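Local coordinates for ABC transporter periplasmic peptide-binding protein (Pseudoalteromonas, PDB 4QFL) that probably captures dipeptides such as Ala-Phe in the periplasm and delivers them to an ABC transporter for uptake, at residues 372-377 and 398-403. Residues are numbered along the deposited sequence; the frame is centred on the assembly and turned at random.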
loop_
_atom_site.group_PDB
_atom_site.type_symbol
_atom_site.label_atom_id
_atom_site.label_comp_id
_atom_site.label_asym_id
_atom_site.label_seq_id
_atom_site.Cartn_x
_atom_site.Cartn_y
_atom_site.Cartn_z
ATOM N N PHE A 372 -3.281 -18.164 -28.408
ATOM C CA PHE A 372 -4.354 -17.188 -28.296
ATOM C C PHE A 372 -3.803 -15.784 -28.138
ATOM O O PHE A 372 -2.594 -15.583 -28.109
ATOM C CB PHE A 372 -5.247 -17.519 -27.093
ATOM C CG PHE A 372 -4.480 -17.782 -25.829
ATOM C CD1 PHE A 372 -4.055 -16.734 -25.027
ATOM C CD2 PHE A 372 -4.172 -19.080 -25.447
ATOM C CE1 PHE A 372 -3.342 -16.975 -23.869
ATOM C CE2 PHE A 372 -3.459 -19.330 -24.288
ATOM C CZ PHE A 372 -3.043 -18.275 -23.496
ATOM N N ASP A 373 -4.712 -14.820 -28.036
ATOM C CA ASP A 373 -4.375 -13.441 -27.712
ATOM C C ASP A 373 -4.651 -13.154 -26.232
ATOM O O ASP A 373 -5.559 -13.730 -25.636
ATOM C CB ASP A 373 -5.208 -12.483 -28.562
ATOM C CG ASP A 373 -4.776 -12.460 -30.015
ATOM O OD1 ASP A 373 -3.982 -13.334 -30.421
ATOM O OD2 ASP A 373 -5.237 -11.558 -30.745
ATOM N N MET A 374 -3.874 -12.254 -25.641
ATOM C CA MET A 374 -4.174 -11.798 -24.295
ATOM C C MET A 374 -3.641 -10.397 -24.075
ATOM O O MET A 374 -2.752 -9.935 -24.800
ATOM C CB MET A 374 -3.562 -12.733 -23.257
ATOM C CG MET A 374 -2.042 -12.747 -23.251
ATOM S SD MET A 374 -1.405 -13.848 -21.985
ATOM C CE MET A 374 -2.092 -13.097 -20.504
ATOM N N SER A 375 -4.187 -9.723 -23.068
ATOM C CA SER A 375 -3.644 -8.453 -22.631
ATOM C C SER A 375 -2.758 -8.664 -21.403
ATOM O O SER A 375 -2.961 -9.588 -20.604
ATOM C CB SER A 375 -4.750 -7.422 -22.354
ATOM O OG SER A 375 -5.646 -7.842 -21.326
ATOM N N ILE A 376 -1.740 -7.824 -21.304
ATOM C CA ILE A 376 -1.009 -7.648 -20.071
ATOM C C ILE A 376 -1.113 -6.186 -19.729
ATOM O O ILE A 376 -0.657 -5.327 -20.475
ATOM C CB ILE A 376 0.463 -8.006 -20.212
ATOM C CG1 ILE A 376 0.620 -9.497 -20.501
ATOM C CG2 ILE A 376 1.228 -7.613 -18.947
ATOM C CD1 ILE A 376 2.069 -9.934 -20.608
ATOM N N TRP A 377 -1.739 -5.902 -18.602
ATOM C CA TRP A 377 -1.845 -4.548 -18.131
ATOM C C TRP A 377 -0.574 -4.143 -17.393
ATOM O O TRP A 377 -0.099 -4.878 -16.533
ATOM C CB TRP A 377 -3.069 -4.435 -17.241
ATOM C CG TRP A 377 -4.326 -4.405 -18.041
ATOM C CD1 TRP A 377 -4.722 -5.302 -18.991
ATOM C CD2 TRP A 377 -5.360 -3.426 -17.956
ATOM N NE1 TRP A 377 -5.945 -4.936 -19.510
ATOM C CE2 TRP A 377 -6.353 -3.785 -18.889
ATOM C CE3 TRP A 377 -5.544 -2.282 -17.174
ATOM C CZ2 TRP A 377 -7.511 -3.040 -19.058
ATOM C CZ3 TRP A 377 -6.681 -1.546 -17.350
ATOM C CH2 TRP A 377 -7.656 -1.925 -18.283
ATOM N N SER A 398 7.558 -10.300 -26.061
ATOM C CA SER A 398 8.504 -11.064 -26.860
ATOM C C SER A 398 8.556 -12.543 -26.459
ATOM O O SER A 398 8.517 -13.427 -27.315
ATOM C CB SER A 398 9.901 -10.452 -26.753
ATOM O OG SER A 398 10.899 -11.408 -27.095
ATOM N N ASP A 399 8.657 -12.815 -25.161
ATOM C CA ASP A 399 8.744 -14.193 -24.681
ATOM C C ASP A 399 7.548 -15.041 -25.106
ATOM O O ASP A 399 7.722 -16.186 -25.528
ATOM C CB ASP A 399 8.865 -14.249 -23.158
ATOM C CG ASP A 399 10.259 -13.934 -22.669
ATOM O OD1 ASP A 399 11.198 -13.953 -23.490
ATOM O OD2 ASP A 399 10.415 -13.677 -21.455
ATOM N N LEU A 400 6.341 -14.487 -24.971
ATOM C CA LEU A 400 5.102 -15.236 -25.197
ATOM C C LEU A 400 4.796 -15.424 -26.673
ATOM O O LEU A 400 4.253 -16.452 -27.071
ATOM C CB LEU A 400 3.925 -14.547 -24.516
ATOM C CG LEU A 400 3.885 -14.686 -22.996
ATOM C CD1 LEU A 400 2.959 -13.652 -22.377
ATOM C CD2 LEU A 400 3.474 -16.082 -22.589
ATOM N N ARG A 401 5.129 -14.420 -27.478
ATOM C CA ARG A 401 5.001 -14.535 -28.923
ATOM C C ARG A 401 5.659 -15.828 -29.407
ATOM O O ARG A 401 5.212 -16.435 -30.386
ATOM C CB ARG A 401 5.638 -13.327 -29.619
ATOM C CG ARG A 401 5.471 -13.310 -31.136
ATOM C CD ARG A 401 6.260 -12.177 -31.779
ATOM N NE ARG A 401 6.155 -12.186 -33.237
ATOM C CZ ARG A 401 5.411 -11.336 -33.945
ATOM N NH1 ARG A 401 4.704 -10.393 -33.333
ATOM N NH2 ARG A 401 5.376 -11.422 -35.272
ATOM N N LYS A 402 6.708 -16.252 -28.705
ATOM C CA LYS A 402 7.519 -17.396 -29.134
ATOM C C LYS A 402 6.836 -18.755 -28.944
ATOM O O LYS A 402 7.140 -19.724 -29.654
ATOM C CB LYS A 402 8.889 -17.375 -28.455
ATOM C CG LYS A 402 9.774 -16.228 -28.920
ATOM C CD LYS A 402 11.119 -16.258 -28.220
ATOM C CE LYS A 402 11.941 -15.038 -28.584
ATOM N NZ LYS A 402 13.214 -14.983 -27.812
ATOM N N ILE A 403 5.921 -18.829 -27.985
ATOM C CA ILE A 403 5.081 -20.002 -27.854
ATOM C C ILE A 403 3.750 -19.730 -28.527
ATOM O O ILE A 403 2.839 -20.553 -28.466
ATOM C CB ILE A 403 4.828 -20.370 -26.398
ATOM C CG1 ILE A 403 4.135 -19.218 -25.670
ATOM C CG2 ILE A 403 6.123 -20.732 -25.722
ATOM C CD1 ILE A 403 3.594 -19.611 -24.317
#
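The backbones of M374 and L400 come closest here, with CA atoms 9.9 Å apart, as strand 373-378 passes the C-terminal part of helix 389-401. That spacing is bridged by side chains alone. M374, I376 and L400 all start toward the opposite segment, and all three are buried. L400 carries the helix side of the contact. Its CD1 methyl meets both strand residues, reaching SD of M374 at 4.4 Å and CD1 of I376 at 4.2 Å. M374 and I376 are two apart in the strand and therefore share one face of it. The two approach L400 differently. M374 turns the outer side of its sulfur, away from CG and CE, to the leucine methyl. I376 meets it methyl to methyl, with its longer branch extended (chi2 -178°) so that CD1 leads. The burial is small, 82 Å² in all, and the touch is a loose apolar one.

The alternate residues S375 and W377 point to the other face of the strand. There the hydroxyl of S375 lies at the edge of the W377 ring, in its plane. On the helix side of the strand, L400 also packs on V407 of strand 406-410. I376 touches V407 too, so the apolar patch runs onto the next strand. M374 and I376 form backbone hydrogen bonds with N408 of that strand, which runs parallel to theirs.

The contact joins the first strand and the helix of a beta-alpha-beta unit, strand 373-378, helix 389-401 and strand 406-410, a unit common in the alpha/beta domains of periplasmic binding proteins.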